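Local coordinates for 2-oxo-1,2-dihydroquinoline 8-monooxygenase, oxygenase component (Pseudomonas putida, PDB 1Z02), which probably hydroxylates 2-oxo-1,2-dihydroquinoline at carbon 8, as a trimeric Rieske-type oxygenase that pairs a [2Fe-2S] cluster with a mononuclear iron in each subunit, at residues N23-T26 with Q27-Q31; Q373-Y377 with D378-W382; E385-V388 with A389-S393; I211-E214 with N215-N219. All coordinates share one frame; numbering follows the deposited sequence.

Contact 1: residues N23-T26 with Q27-Q31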
loop_
_atom_site.group_PDB
_atom_site.type_symbol
_atom_site.label_atom_id
_atom_site.label_comp_id
_atom_site.label_asym_id
_atom_site.label_seq_id
_atom_site.Cartn_x
_atom_site.Cartn_y
_atom_site.Cartn_z
ATOM N N ASN A 23 14.101 24.144 21.977
ATOM C CA ASN A 23 13.929 23.668 23.345
ATOM C C ASN A 23 12.431 23.534 23.636
ATOM O O ASN A 23 11.598 23.986 22.845
ATOM C CB ASN A 23 14.592 24.642 24.322
ATOM C CG ASN A 23 14.159 26.089 24.100
ATOM O OD1 ASN A 23 14.959 27.012 24.243
ATOM N ND2 ASN A 23 12.896 26.289 23.760
ATOM N N ALA A 24 12.093 22.915 24.764
ATOM C CA ALA A 24 10.698 22.692 25.130
ATOM C C ALA A 24 9.839 23.942 25.092
ATOM O O ALA A 24 8.699 23.905 24.631
ATOM C CB ALA A 24 10.618 22.057 26.505
ATOM N N LYS A 25 10.377 25.049 25.587
ATOM C CA LYS A 25 9.628 26.300 25.603
ATOM C C LYS A 25 9.298 26.732 24.176
ATOM O O LYS A 25 8.170 27.133 23.877
ATOM C CB LYS A 25 10.442 27.395 26.299
ATOM C CG LYS A 25 9.585 28.530 26.865
ATOM C CD LYS A 25 8.943 29.401 25.786
ATOM C CE LYS A 25 9.777 30.641 25.498
ATOM N NZ LYS A 25 11.071 30.347 24.833
ATOM N N THR A 26 10.293 26.645 23.300
ATOM C CA THR A 26 10.130 27.018 21.904
ATOM C C THR A 26 9.145 26.129 21.156
ATOM O O THR A 26 8.315 26.628 20.398
ATOM C CB THR A 26 11.482 26.986 21.188
ATOM O OG1 THR A 26 12.346 27.965 21.780
ATOM C CG2 THR A 26 11.319 27.277 19.692
ATOM N N GLN A 27 9.232 24.818 21.367
ATOM C CA GLN A 27 8.332 23.891 20.683
ATOM C C GLN A 27 6.878 24.101 21.086
ATOM O O GLN A 27 5.963 23.902 20.278
ATOM C CB GLN A 27 8.731 22.440 20.962
ATOM C CG GLN A 27 10.170 22.125 20.592
ATOM C CD GLN A 27 10.452 20.639 20.489
ATOM O OE1 GLN A 27 11.612 20.220 20.523
ATOM N NE2 GLN A 27 9.400 19.835 20.343
ATOM N N SER A 28 6.666 24.515 22.331
ATOM C CA SER A 28 5.311 24.735 22.825
ATOM C C SER A 28 4.678 25.922 22.120
ATOM O O SER A 28 3.458 26.084 22.141
ATOM C CB SER A 28 5.313 24.983 24.340
ATOM O OG SER A 28 5.862 26.254 24.656
ATOM N N GLN A 29 5.512 26.748 21.492
ATOM C CA GLN A 29 5.022 27.925 20.788
ATOM C C GLN A 29 4.558 27.643 19.363
ATOM O O GLN A 29 4.112 28.552 18.657
ATOM C CB GLN A 29 6.089 29.024 20.800
ATOM C CG GLN A 29 6.260 29.675 22.183
ATOM C CD GLN A 29 7.410 30.662 22.246
ATOM O OE1 GLN A 29 8.576 30.272 22.259
ATOM N NE2 GLN A 29 7.087 31.949 22.279
ATOM N N TYR A 30 4.680 26.391 18.928
ATOM C CA TYR A 30 4.202 26.025 17.602
ATOM C C TYR A 30 3.523 24.663 17.569
ATOM O O TYR A 30 3.704 23.881 16.634
ATOM C CB TYR A 30 5.311 26.124 16.539
ATOM C CG TYR A 30 6.620 25.411 16.803
ATOM C CD1 TYR A 30 6.727 24.026 16.706
ATOM C CD2 TYR A 30 7.779 26.140 17.064
ATOM C CE1 TYR A 30 7.958 23.387 16.853
ATOM C CE2 TYR A 30 9.012 25.514 17.213
ATOM C CZ TYR A 30 9.098 24.140 17.102
ATOM O OH TYR A 30 10.335 23.547 17.216
ATOM N N GLN A 31 2.723 24.401 18.601
ATOM C CA GLN A 31 1.969 23.159 18.707
ATOM C C GLN A 31 0.904 23.098 17.609
ATOM O O GLN A 31 0.694 22.046 17.012
ATOM C CB GLN A 31 1.297 23.043 20.083
ATOM C CG GLN A 31 0.589 21.698 20.323
ATOM C CD GLN A 31 1.519 20.502 20.182
ATOM O OE1 GLN A 31 2.561 20.438 20.833
ATOM N NE2 GLN A 31 1.146 19.546 19.335
#
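Gln27 N binds Asn23 O at 2.9 Å with a nearly straight N-H...O angle of 163°, and Ser28 N binds Ala24 O at 3.1 Å, so the backbone from Asn23 to Ser28 makes the short helix 24-27, with Asn23 in the N-cap position. The winding then tightens: Gln29 N turns back only three residues, to Thr26 O. Tyr30 N likewise bonds three residues back, to Gln27 O, and Tyr30 is in turn the N-cap residue of helix 31-34. The hydroxyl of Ser28 donates to the carbonyl of the residue three places before it, Ser28 OG lying 2.6 Å from Lys25 O, a position that follows from chi1 of 71°, which sets OG between the backbone N and the carbonyl carbon. Lys25, bent at each torsion beyond CB–CG, crosses the extended Gln29 chain and brings its CE to 3.5 Å from Gln29 OE1; that oxygen accepts a hydrogen bond from Lys399. Tyr30 folds its ring back along the turn and meets Arg398 in a cation-pi contact, while Gln27 CA sits over part of one ring face. On the ring itself, Thr26 CG2 meets Tyr30 CE2 at 3.8 Å, and Thr26 O approaches Tyr30 CE2 obliquely at 3.4 Å.

Contact 2: residues Q373-Y377 with D378-W382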
loop_
_atom_site.group_PDB
_atom_site.type_symbol
_atom_site.label_atom_id
_atom_site.label_comp_id
_atom_site.label_asym_id
_atom_site.label_seq_id
_atom_site.Cartn_x
_atom_site.Cartn_y
_atom_site.Cartn_z
ATOM N N GLN A 373 11.025 13.467 4.835
ATOM C CA GLN A 373 9.687 12.995 5.202
ATOM C C GLN A 373 9.545 11.836 6.191
ATOM O O GLN A 373 8.669 11.882 7.060
ATOM C CB GLN A 373 8.878 12.700 3.932
ATOM C CG GLN A 373 8.804 13.870 2.939
ATOM C CD GLN A 373 7.991 15.057 3.443
ATOM O OE1 GLN A 373 7.472 15.048 4.557
ATOM N NE2 GLN A 373 7.875 16.083 2.615
ATOM N N ASN A 374 10.389 10.811 6.087
ATOM C CA ASN A 374 10.294 9.655 6.991
ATOM C C ASN A 374 10.553 9.975 8.460
ATOM O O ASN A 374 10.044 9.301 9.353
ATOM C CB ASN A 374 11.269 8.550 6.563
ATOM C CG ASN A 374 10.762 7.734 5.379
ATOM O OD1 ASN A 374 11.544 7.072 4.703
ATOM N ND2 ASN A 374 9.458 7.765 5.136
ATOM N N PHE A 375 11.353 10.998 8.710
ATOM C CA PHE A 375 11.688 11.392 10.067
ATOM C C PHE A 375 10.506 12.077 10.752
ATOM O O PHE A 375 10.334 11.972 11.963
ATOM C CB PHE A 375 12.892 12.341 10.021
ATOM C CG PHE A 375 13.422 12.743 11.377
ATOM C CD1 PHE A 375 13.717 11.786 12.338
ATOM C CD2 PHE A 375 13.691 14.073 11.661
ATOM C CE1 PHE A 375 14.274 12.153 13.567
ATOM C CE2 PHE A 375 14.248 14.453 12.879
ATOM C CZ PHE A 375 14.544 13.497 13.834
ATOM N N TYR A 376 9.671 12.742 9.964
ATOM C CA TYR A 376 8.541 13.490 10.503
ATOM C C TYR A 376 7.133 12.925 10.452
ATOM O O TYR A 376 6.300 13.303 11.286
ATOM C CB TYR A 376 8.482 14.859 9.836
ATOM C CG TYR A 376 9.642 15.750 10.162
ATOM C CD1 TYR A 376 9.568 16.668 11.207
ATOM C CD2 TYR A 376 10.821 15.687 9.415
ATOM C CE1 TYR A 376 10.644 17.514 11.503
ATOM C CE2 TYR A 376 11.899 16.522 9.701
ATOM C CZ TYR A 376 11.803 17.434 10.743
ATOM O OH TYR A 376 12.860 18.273 10.997
ATOM N N TYR A 377 6.838 12.052 9.495
ATOM C CA TYR A 377 5.462 11.573 9.399
ATOM C C TYR A 377 4.850 10.951 10.641
ATOM O O TYR A 377 3.727 11.318 11.004
ATOM C CB TYR A 377 5.250 10.622 8.217
ATOM C CG TYR A 377 3.769 10.361 8.032
ATOM C CD1 TYR A 377 3.165 9.223 8.567
ATOM C CD2 TYR A 377 2.953 11.323 7.439
ATOM C CE1 TYR A 377 1.779 9.055 8.522
ATOM C CE2 TYR A 377 1.572 11.169 7.385
ATOM C CZ TYR A 377 0.991 10.034 7.931
ATOM O OH TYR A 377 -0.380 9.890 7.896
ATOM N N ASP A 378 5.547 10.024 11.301
ATOM C CA ASP A 378 4.974 9.414 12.497
ATOM C C ASP A 378 5.090 10.293 13.740
ATOM O O ASP A 378 4.786 9.853 14.847
ATOM C CB ASP A 378 5.579 8.032 12.766
ATOM C CG ASP A 378 7.040 8.085 13.154
ATOM O OD1 ASP A 378 7.654 6.996 13.229
ATOM O OD2 ASP A 378 7.568 9.190 13.392
ATOM N N GLY A 379 5.513 11.539 13.550
ATOM C CA GLY A 379 5.613 12.455 14.672
ATOM C C GLY A 379 6.991 12.626 15.283
ATOM O O GLY A 379 7.269 13.629 15.939
ATOM N N THR A 380 7.864 11.653 15.068
ATOM C CA THR A 380 9.203 11.713 15.630
ATOM C C THR A 380 9.931 13.043 15.399
ATOM O O THR A 380 10.273 13.747 16.357
ATOM C CB THR A 380 10.064 10.564 15.074
ATOM O OG1 THR A 380 9.427 9.312 15.363
ATOM C CG2 THR A 380 11.454 10.578 15.712
ATOM N N GLY A 381 10.150 13.383 14.130
ATOM C CA GLY A 381 10.862 14.601 13.774
ATOM C C GLY A 381 10.420 15.904 14.412
ATOM O O GLY A 381 11.257 16.750 14.748
ATOM N N TRP A 382 9.115 16.085 14.577
ATOM C CA TRP A 382 8.594 17.309 15.174
ATOM C C TRP A 382 9.039 17.511 16.628
ATOM O O TRP A 382 8.980 18.625 17.168
ATOM C CB TRP A 382 7.065 17.322 15.056
ATOM C CG TRP A 382 6.615 17.306 13.626
ATOM C CD1 TRP A 382 5.974 16.289 12.973
ATOM C CD2 TRP A 382 6.803 18.346 12.657
ATOM N NE1 TRP A 382 5.747 16.635 11.661
ATOM C CE2 TRP A 382 6.241 17.895 11.442
ATOM C CE3 TRP A 382 7.383 19.623 12.702
ATOM C CZ2 TRP A 382 6.252 18.668 10.277
ATOM C CZ3 TRP A 382 7.394 20.393 11.539
ATOM C CH2 TRP A 382 6.826 19.913 10.346
HETATM O O HOH W 1 7.754 7.932 9.836
#
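Tyr376 turns the edge of its ring onto the indole of Trp382: CD1 of Tyr376 stands over the Trp382 face, 3.5 Å from Trp382 CD2, in an edge-to-face pair whose planes meet at 65°. Gly381 packs its backbone against the rings. Its CA lies over a face of the Tyr376 ring and over a face of Phe375, 3.6 Å from the centroid of the latter, so two CH-pi contacts converge on one carbon. The backbone makes a type I beta turn from Tyr376 to Gly379, closed by Gly379 N and Tyr376 O at 3.0 Å, and a short bond of 2.6 Å from Gly381 N to Phe375 O; together they join the end of helix 363-376 to the start of helix 380-384. Asp378 makes an Asx turn here: Thr380 N reaches Asp378 OD2 at 3.0 Å nearly along the C-O axis, and Thr380 OG1 donates to the same oxygen at 2.7 Å, both from one face of the carboxylate. Asp378 OD1 accepts from Gly414 N of the second subunit. With donors on both oxygens, Asp378 is probably held as the charged carboxylate, fixed in rotation between its own turn and the neighbouring subunit.

Contact 3: residues E385-V388 with A389-S393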
loop_
_atom_site.group_PDB
_atom_site.type_symbol
_atom_site.label_atom_id
_atom_site.label_comp_id
_atom_site.label_asym_id
_atom_site.label_seq_id
_atom_site.Cartn_x
_atom_site.Cartn_y
_atom_site.Cartn_z
ATOM N N GLU A 385 13.870 16.530 16.159
ATOM C CA GLU A 385 14.749 17.271 15.266
ATOM C C GLU A 385 15.646 18.140 16.162
ATOM O O GLU A 385 15.221 18.580 17.238
ATOM C CB GLU A 385 13.916 18.158 14.339
ATOM C CG GLU A 385 13.188 19.284 15.063
ATOM C CD GLU A 385 12.244 20.059 14.161
ATOM O OE1 GLU A 385 12.391 19.984 12.914
ATOM O OE2 GLU A 385 11.353 20.754 14.709
ATOM N N GLN A 386 16.889 18.372 15.750
ATOM C CA GLN A 386 17.777 19.218 16.550
ATOM C C GLN A 386 18.145 20.450 15.739
ATOM O O GLN A 386 19.142 20.465 15.025
ATOM C CB GLN A 386 19.024 18.436 16.979
ATOM C CG GLN A 386 18.660 17.257 17.875
ATOM C CD GLN A 386 19.840 16.644 18.594
ATOM O OE1 GLN A 386 20.552 17.316 19.335
ATOM N NE2 GLN A 386 20.042 15.355 18.393
ATOM N N LEU A 387 17.309 21.478 15.851
ATOM C CA LEU A 387 17.508 22.722 15.117
ATOM C C LEU A 387 18.634 23.560 15.702
ATOM O O LEU A 387 19.000 23.401 16.868
ATOM C CB LEU A 387 16.202 23.524 15.090
ATOM C CG LEU A 387 14.984 22.739 14.570
ATOM C CD1 LEU A 387 13.751 23.652 14.521
ATOM C CD2 LEU A 387 15.292 22.154 13.202
ATOM N N VAL A 388 19.173 24.462 14.885
ATOM C CA VAL A 388 20.276 25.313 15.314
ATOM C C VAL A 388 20.011 26.792 15.059
ATOM O O VAL A 388 18.910 27.177 14.670
ATOM C CB VAL A 388 21.576 24.901 14.607
ATOM C CG1 VAL A 388 22.022 23.532 15.094
ATOM C CG2 VAL A 388 21.351 24.864 13.107
ATOM N N ALA A 389 21.037 27.612 15.267
ATOM C CA ALA A 389 20.926 29.063 15.105
ATOM C C ALA A 389 20.278 29.518 13.806
ATOM O O ALA A 389 19.441 30.422 13.815
ATOM C CB ALA A 389 22.307 29.709 15.245
ATOM N N THR A 390 20.664 28.909 12.690
ATOM C CA THR A 390 20.104 29.292 11.395
ATOM C C THR A 390 18.626 28.928 11.262
ATOM O O THR A 390 17.927 29.423 10.374
ATOM C CB THR A 390 20.868 28.628 10.238
ATOM O OG1 THR A 390 20.942 27.220 10.464
ATOM C CG2 THR A 390 22.269 29.189 10.130
ATOM N N ASP A 391 18.149 28.063 12.146
ATOM C CA ASP A 391 16.758 27.641 12.104
ATOM C C ASP A 391 15.821 28.660 12.719
ATOM O O ASP A 391 14.653 28.379 12.964
ATOM C CB ASP A 391 16.612 26.278 12.776
ATOM C CG ASP A 391 17.214 25.167 11.939
ATOM O OD1 ASP A 391 17.921 24.295 12.488
ATOM O OD2 ASP A 391 16.969 25.175 10.713
ATOM N N ILE A 392 16.327 29.861 12.963
ATOM C CA ILE A 392 15.478 30.896 13.510
ATOM C C ILE A 392 14.436 31.256 12.452
ATOM O O ILE A 392 13.366 31.792 12.767
ATOM C CB ILE A 392 16.270 32.163 13.870
ATOM C CG1 ILE A 392 15.298 33.235 14.346
ATOM C CG2 ILE A 392 17.044 32.664 12.663
ATOM C CD1 ILE A 392 15.755 33.989 15.517
ATOM N N SER A 393 14.761 30.967 11.195
ATOM C CA SER A 393 13.852 31.247 10.091
ATOM C C SER A 393 12.623 30.355 10.172
ATOM O O SER A 393 11.510 30.841 10.376
ATOM C CB SER A 393 14.539 31.013 8.743
ATOM O OG SER A 393 15.581 31.935 8.528
#
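With chi1 at -71°, Asp391 sets its carboxylate opposite its own carbonyl carbon and back towards Val388, so that Asp391 OD1 receives Val388 N at 2.7 Å. The bond is nearly straight, 162° at the hydrogen, and comes to the anti side of the oxygen, only slightly out of the carboxylate plane. A backbone bond runs the other way between the same two residues, Asp391 N to Val388 O at 2.8 Å. The pair closes a tight loop round the 3-10 turn 389-390 and probably helps to hold the first torsion of Asp391. The Leu387 side chain crosses that of Asp391 at about a right angle, its CB 3.2 Å and its CD2 3.5 Å from Asp391 OD1, so carbon lies against the oxygen as well as its N-H donor. Val388 CG2 adds a contact with Thr390 OG1 at 3.6 Å. Asp391 is the N-cap residue of helix 392-404, yet its side chain faces the preceding loop. There OD1 also accepts from NE2 of His86, a [2Fe-2S] ligand of the second subunit, while Ala389 N binds Asp128 of that subunit. Such carboxylate-to-histidine contact across an interface is consistent with the head-to-tail trimers of Rieske oxygenases, where the cluster of one subunit adjoins the catalytic domain of the next.

Contact 4: residues I211-E214 with N215-N219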
loop_
_atom_site.group_PDB
_atom_site.type_symbol
_atom_site.label_atom_id
_atom_site.label_comp_id
_atom_site.label_asym_id
_atom_site.label_seq_id
_atom_site.Cartn_x
_atom_site.Cartn_y
_atom_site.Cartn_z
ATOM N N ILE A 211 7.072 20.174 5.413
ATOM C CA ILE A 211 8.468 19.852 5.145
ATOM C C ILE A 211 8.917 20.472 3.824
ATOM O O ILE A 211 10.057 20.890 3.680
ATOM C CB ILE A 211 8.673 18.329 5.086
ATOM C CG1 ILE A 211 8.285 17.707 6.430
ATOM C CG2 ILE A 211 10.111 17.996 4.743
ATOM C CD1 ILE A 211 8.979 18.333 7.666
ATOM N N ALA A 212 8.013 20.513 2.854
ATOM C CA ALA A 212 8.311 21.092 1.557
ATOM C C ALA A 212 8.390 22.619 1.666
ATOM O O ALA A 212 9.297 23.239 1.123
ATOM C CB ALA A 212 7.230 20.695 0.553
ATOM N N CYS A 213 7.426 23.216 2.362
ATOM C CA CYS A 213 7.370 24.670 2.538
ATOM C C CYS A 213 8.630 25.230 3.201
ATOM O O CYS A 213 9.188 26.228 2.740
ATOM C CB CYS A 213 6.140 25.059 3.377
ATOM S SG CYS A 213 5.985 26.852 3.732
ATOM N N GLU A 214 9.077 24.592 4.280
ATOM C CA GLU A 214 10.260 25.065 4.989
ATOM C C GLU A 214 11.516 25.029 4.134
ATOM O O GLU A 214 12.398 25.877 4.275
ATOM C CB GLU A 214 10.448 24.280 6.293
ATOM C CG GLU A 214 9.297 24.546 7.266
ATOM C CD GLU A 214 9.431 23.869 8.612
ATOM O OE1 GLU A 214 8.438 23.919 9.382
ATOM O OE2 GLU A 214 10.509 23.302 8.912
ATOM N N ASN A 215 11.598 24.059 3.232
ATOM C CA ASN A 215 12.750 23.963 2.352
ATOM C C ASN A 215 12.718 25.149 1.394
ATOM O O ASN A 215 13.755 25.709 1.058
ATOM C CB ASN A 215 12.717 22.646 1.568
ATOM C CG ASN A 215 13.442 22.734 0.229
ATOM O OD1 ASN A 215 12.850 23.125 -0.778
ATOM N ND2 ASN A 215 14.730 22.369 0.214
ATOM N N GLY A 216 11.514 25.535 0.986
ATOM C CA GLY A 216 11.340 26.635 0.058
ATOM C C GLY A 216 12.059 27.917 0.425
ATOM O O GLY A 216 12.631 28.566 -0.448
ATOM N N PHE A 217 12.030 28.294 1.701
ATOM C CA PHE A 217 12.688 29.525 2.133
ATOM C C PHE A 217 13.908 29.295 3.015
ATOM O O PHE A 217 14.320 30.186 3.753
ATOM C CB PHE A 217 11.682 30.456 2.831
ATOM C CG PHE A 217 11.103 29.906 4.108
ATOM C CD1 PHE A 217 11.721 30.154 5.336
ATOM C CD2 PHE A 217 9.915 29.172 4.081
ATOM C CE1 PHE A 217 11.167 29.679 6.519
ATOM C CE2 PHE A 217 9.346 28.688 5.257
ATOM C CZ PHE A 217 9.971 28.944 6.482
ATOM N N ASP A 218 14.491 28.103 2.916
ATOM C CA ASP A 218 15.689 27.765 3.681
ATOM C C ASP A 218 16.856 28.594 3.127
ATOM O O ASP A 218 17.073 28.634 1.913
ATOM C CB ASP A 218 16.003 26.277 3.538
ATOM C CG ASP A 218 17.199 25.865 4.357
ATOM O OD1 ASP A 218 17.025 25.558 5.549
ATOM O OD2 ASP A 218 18.319 25.876 3.809
ATOM N N ASN A 219 17.611 29.245 4.013
ATOM C CA ASN A 219 18.719 30.086 3.579
ATOM C C ASN A 219 20.063 29.395 3.495
ATOM O O ASN A 219 20.956 29.891 2.819
ATOM C CB ASN A 219 18.863 31.300 4.501
ATOM C CG ASN A 219 17.556 32.030 4.701
ATOM O OD1 ASN A 219 16.850 32.332 3.741
ATOM N ND2 ASN A 219 17.228 32.326 5.951
#
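The Phe217 ring presents its edge to Cys213 and a face to the carbonyl of Glu214. In a Cys sulfur-aromatic contact at the ring edge, Cys213 SG lies 5.5 Å from the Phe217 centroid and almost exactly in the ring plane, 89° from its normal, with Phe217 CE2 as the nearest ring atom at 4.1 Å. Over the centre of one face stands Glu214 O, and Cys213 O approaches Phe217 CD2 obliquely at 3.3 Å. A chi1 of 64° is what turns the ring back along the helix to meet these carbonyls; Trp397 packs edge-to-face with it. Residues 211-216 form the last part of helix 209-216: Gly216 N binds Ala212 O at 3.2 Å, while Asn215 N to the same oxygen is weak. Beyond it the chain runs to His221 and His225, which with Asp365 bind the mononuclear iron. Asn215 extends to another side of the helix from Phe217, and its amide is gripped at both ends, OD1 by Arg369 and ND2 by Asp365 OD2 and by Tyr107 of the second subunit, so that it probably helps to position a metal ligand. Glu214, extended beyond CG, makes salt bridges through OE1 to Arg398 and through OE2 to Arg87 of the second subunit. Asp218 OD1 accepts from His108 NE2 of the second subunit, a cluster ligand, and its OD2 bonds weakly to His221 ND1.

How the contacts relate
Along the chain the order is contact 1, contact 4, contact 2, contact 3, and all lie on the same side of the chain's centre. Contact 4, about 12 Å from that centre, is the most interior. The centres of contacts 3 and 4 are about 12 Å apart, and those of contacts 2 and 4 about 16 Å. Contact 1 lies outermost, its centre about 13 Å from that of contact 3. Contact 2 links helix 363-376 to helix 380-384, contact 3 leads into helix 392-404, and contact 4 closes helix 209-216. These three touch the second subunit, so this part of the catalytic domain lies against the neighbouring subunit, and contacts 3 and 4 meet histidines that bind its cluster.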